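Local coordinates for DNA-directed RNA polymerase subunit Rpo11 (Thermoplasma acidophilum, PDB 1XPP), which is a subunit of the archaeal RNA polymerase, the enzyme that transcribes DNA into RNA, and belongs to the Rpo11/RPB11 family of dimerising subunits, at residues 37-42 against 49-54. Residues are numbered along the deposited sequence; the frame is centred on the assembly and turned at random.
Sequences TLVEEI and DEARYY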
ATOM      1  N   THR D  37      17.340  -6.960   1.618  1.00 18.63           N
ATOM      2  CA  THR D  37      18.533  -6.093   1.628  1.00 18.04           C
ATOM      3  C   THR D  37      18.703  -5.453   3.004  1.00 18.07           C
ATOM      4  O   THR D  37      19.795  -5.398   3.555  1.00 17.50           O
ATOM      5  CB  THR D  37      18.448  -4.995   0.542  1.00 19.30           C
ATOM      6  OG1 THR D  37      18.351  -5.626  -0.725  1.00 20.78           O
ATOM      7  CG2 THR D  37      19.698  -4.091   0.539  1.00 20.54           C
ATOM      8  N   LEU D  38      17.589  -5.019   3.573  1.00 17.57           N
ATOM      9  CA  LEU D  38      17.640  -4.418   4.877  1.00 17.39           C
ATOM     10  C   LEU D  38      18.183  -5.384   5.933  1.00 17.63           C
ATOM     11  O   LEU D  38      19.040  -5.035   6.746  1.00 19.13           O
ATOM     12  CB  LEU D  38      16.255  -3.899   5.248  1.00 17.87           C
ATOM     13  CG  LEU D  38      16.163  -3.284   6.638  1.00 18.39           C
ATOM     14  CD1 LEU D  38      17.163  -2.132   6.846  1.00 19.97           C
ATOM     15  CD2 LEU D  38      14.735  -2.843   6.916  1.00 18.27           C
ATOM     16  N   VAL D  39      17.671  -6.617   5.906  1.00 17.27           N
ATOM     17  CA  VAL D  39      18.086  -7.640   6.846  1.00 19.18           C
ATOM     18  C   VAL D  39      19.560  -8.018   6.621  1.00 18.97           C
ATOM     19  O   VAL D  39      20.324  -8.107   7.595  1.00 20.09           O
ATOM     20  CB  VAL D  39      17.079  -8.837   6.809  1.00 18.13           C
ATOM     21  CG1 VAL D  39      17.641 -10.070   7.521  1.00 20.58           C
ATOM     22  CG2 VAL D  39      15.750  -8.424   7.444  1.00 19.70           C
ATOM     23  N   GLU D  40      19.963  -8.172   5.355  1.00 19.26           N
ATOM     24  CA  GLU D  40      21.380  -8.433   5.013  1.00 20.05           C
ATOM     25  C   GLU D  40      22.277  -7.347   5.622  1.00 19.60           C
ATOM     26  O   GLU D  40      23.313  -7.628   6.247  1.00 20.25           O
ATOM     27  CB  GLU D  40      21.571  -8.507   3.504  1.00 21.06           C
ATOM     28  CG  GLU D  40      22.972  -8.938   3.067  1.00 23.09           C
ATOM     29  CD  GLU D  40      23.242  -8.712   1.577  1.00 27.87           C
ATOM     30  OE1 GLU D  40      24.423  -8.730   1.155  1.00 32.20           O
ATOM     31  OE2 GLU D  40      22.288  -8.504   0.816  1.00 31.86           O
ATOM     32  N   GLU D  41      21.834  -6.106   5.507  1.00 19.14           N
ATOM     33  CA  GLU D  41      22.594  -5.020   6.097  1.00 18.70           C
ATOM     34  C   GLU D  41      22.642  -5.068   7.631  1.00 18.56           C
ATOM     35  O   GLU D  41      23.714  -4.877   8.241  1.00 19.53           O
ATOM     36  CB  GLU D  41      22.079  -3.669   5.580  1.00 19.17           C
ATOM     37  CG  GLU D  41      22.992  -2.489   5.957  1.00 20.13           C
ATOM     38  CD  GLU D  41      24.310  -2.468   5.187  1.00 23.72           C
ATOM     39  OE1 GLU D  41      24.530  -3.305   4.299  1.00 26.90           O
ATOM     40  OE2 GLU D  41      25.148  -1.594   5.493  1.00 29.47           O
ATOM     41  N   ILE D  42      21.506  -5.320   8.277  1.00 17.85           N
ATOM     42  CA  ILE D  42      21.471  -5.334   9.742  1.00 18.27           C
ATOM     43  C   ILE D  42      22.372  -6.461  10.263  1.00 19.07           C
ATOM     44  O   ILE D  42      22.975  -6.318  11.320  1.00 20.31           O
ATOM     45  CB  ILE D  42      20.037  -5.552  10.269  1.00 17.44           C
ATOM     46  CG1 ILE D  42      19.141  -4.352   9.950  1.00 19.02           C
ATOM     47  CG2 ILE D  42      20.036  -5.807  11.774  1.00 15.37           C
ATOM     48  CD1 ILE D  42      17.633  -4.679   9.942  1.00 16.92           C
ATOM     49  N   ASP D  49      22.366  -9.665  17.262  1.00 27.24           N
ATOM     50  CA  ASP D  49      22.318 -11.062  17.654  1.00 28.42           C
ATOM     51  C   ASP D  49      21.568 -11.886  16.600  1.00 27.58           C
ATOM     52  O   ASP D  49      22.038 -12.934  16.160  1.00 27.88           O
ATOM     53  CB  ASP D  49      21.590 -11.111  19.002  1.00 29.31           C
ATOM     54  CG  ASP D  49      22.148 -12.115  19.944  1.00 34.35           C
ATOM     55  OD1 ASP D  49      22.032 -13.328  19.664  1.00 39.20           O
ATOM     56  OD2 ASP D  49      22.637 -11.682  21.012  1.00 36.87           O
ATOM     57  N   GLU D  50      20.400 -11.402  16.186  1.00 26.53           N
ATOM     58  CA  GLU D  50      19.643 -12.058  15.139  1.00 25.15           C
ATOM     59  C   GLU D  50      18.883 -11.009  14.362  1.00 23.13           C
ATOM     60  O   GLU D  50      18.459 -10.014  14.919  1.00 23.30           O
ATOM     61  CB  GLU D  50      18.642 -13.066  15.724  1.00 27.04           C
ATOM     62  CG  GLU D  50      19.077 -14.534  15.580  1.00 31.44           C
ATOM     63  CD  GLU D  50      18.176 -15.480  16.341  1.00 36.20           C
ATOM     64  OE1 GLU D  50      18.711 -16.344  17.081  1.00 37.08           O
ATOM     65  OE2 GLU D  50      16.935 -15.350  16.211  1.00 38.87           O
ATOM     66  N   ALA D  51      18.733 -11.257  13.077  1.00 22.27           N
ATOM     67  CA  ALA D  51      17.873 -10.422  12.235  1.00 20.35           C
ATOM     68  C   ALA D  51      17.275 -11.317  11.191  1.00 20.12           C
ATOM     69  O   ALA D  51      17.990 -12.036  10.481  1.00 20.32           O
ATOM     70  CB  ALA D  51      18.648  -9.300  11.597  1.00 20.14           C
ATOM     71  N   ARG D  52      15.949 -11.260  11.092  1.00 18.96           N
ATOM     72  CA  ARG D  52      15.218 -12.167  10.227  1.00 18.89           C
ATOM     73  C   ARG D  52      14.128 -11.421   9.499  1.00 17.70           C
ATOM     74  O   ARG D  52      13.497 -10.529  10.064  1.00 17.51           O
ATOM     75  CB  ARG D  52      14.536 -13.247  11.056  1.00 19.26           C
ATOM     76  CG  ARG D  52      15.461 -14.021  11.988  1.00 24.80           C
ATOM     77  CD  ARG D  52      16.081 -15.203  11.257  1.00 31.31           C
ATOM     78  NE  ARG D  52      15.055 -15.966  10.557  1.00 39.62           N
ATOM     79  CZ  ARG D  52      15.233 -17.169  10.019  1.00 42.00           C
ATOM     80  NH1 ARG D  52      16.414 -17.775  10.108  1.00 44.21           N
ATOM     81  NH2 ARG D  52      14.219 -17.771   9.400  1.00 44.07           N
ATOM     82  N   TYR D  53      13.883 -11.800   8.255  1.00 16.82           N
ATOM     83  CA  TYR D  53      12.648 -11.389   7.605  1.00 16.66           C
ATOM     84  C   TYR D  53      11.728 -12.574   7.503  1.00 17.14           C
ATOM     85  O   TYR D  53      12.189 -13.731   7.394  1.00 17.87           O
ATOM     86  CB  TYR D  53      12.895 -10.815   6.208  1.00 17.32           C
ATOM     87  CG  TYR D  53      13.619 -11.733   5.249  1.00 16.33           C
ATOM     88  CD1 TYR D  53      12.913 -12.703   4.504  1.00 21.97           C
ATOM     89  CD2 TYR D  53      14.990 -11.623   5.071  1.00 19.93           C
ATOM     90  CE1 TYR D  53      13.589 -13.545   3.621  1.00 23.97           C
ATOM     91  CE2 TYR D  53      15.661 -12.440   4.180  1.00 20.90           C
ATOM     92  CZ  TYR D  53      14.960 -13.400   3.465  1.00 25.64           C
ATOM     93  OH  TYR D  53      15.664 -14.210   2.590  1.00 29.07           O
ATOM     94  N   TYR D  54      10.441 -12.262   7.479  1.00 16.55           N
ATOM     95  CA  TYR D  54       9.388 -13.264   7.298  1.00 16.40           C
ATOM     96  C   TYR D  54       8.503 -12.753   6.195  1.00 17.39           C
ATOM     97  O   TYR D  54       7.784 -11.755   6.346  1.00 18.50           O
ATOM     98  CB  TYR D  54       8.593 -13.488   8.566  1.00 16.79           C
ATOM     99  CG  TYR D  54       9.471 -13.809   9.752  1.00 15.97           C
ATOM    100  CD1 TYR D  54       9.985 -12.791  10.577  1.00 18.37           C
ATOM    101  CD2 TYR D  54       9.827 -15.128  10.026  1.00 18.78           C
ATOM    102  CE1 TYR D  54      10.789 -13.103  11.691  1.00 18.25           C
ATOM    103  CE2 TYR D  54      10.625 -15.434  11.107  1.00 18.17           C
ATOM    104  CZ  TYR D  54      11.099 -14.433  11.928  1.00 19.06           C
ATOM    105  OH  TYR D  54      11.883 -14.821  12.986  1.00 24.52           O
TER
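Val-39 of helix 32-42 packs on Ala-51 and Tyr-53 of strand 48-54, an outermost strand of this chain's antiparallel sheet, in the helix-on-sheet packing of the Rpb3/Rpb11 dimerisation domain. Helix and strand run almost exactly antiparallel, at 172° with axes 7.9 Å apart, as expected of a helix that leads through a short loop into the strand returning beside it. The nearest CA atoms across the contact are those of Val-39 and Ala-51, 6.1 Å apart; the small alanine side chain is directed at the helix and leaves the valine close to the strand backbone. The two valine methyls divide the work. CG1, anti to the backbone N (chi1 166°), rests 3.6 Å from the carbonyl O of Ala-51, whereas CG2 reaches further along the strand, 3.9 Å from CB of Tyr-53. One turn on, Ile-42 extends the apolar row: its CG2 meets CB of Ala-51 at 3.8 Å, and its side chain also touches Ala-81 of helix 74-105. Val-39 additionally leans on Ile-65 of strand 64-69, the neighbour of strand 48-54 in the sheet, which ties the helix to two adjacent strands. Replacing Val-39 by alanine would remove both methyls, and the loss is likely to leave a gap against the strand backbone at Ala-51 and beside CB of Tyr-53, though the CB at the ring edge would stay. Glu-40, directed away from the strand, instead hydrogen-bonds through OE2 to Thr-33 OG1 of the second subunit. With chi1 at 57°, CG of Tyr-53 sits between its own backbone N and carbonyl carbon, and the ring turns its edge to Val-39, whose CB lies near the ring plane, 3.9 Å from CD2.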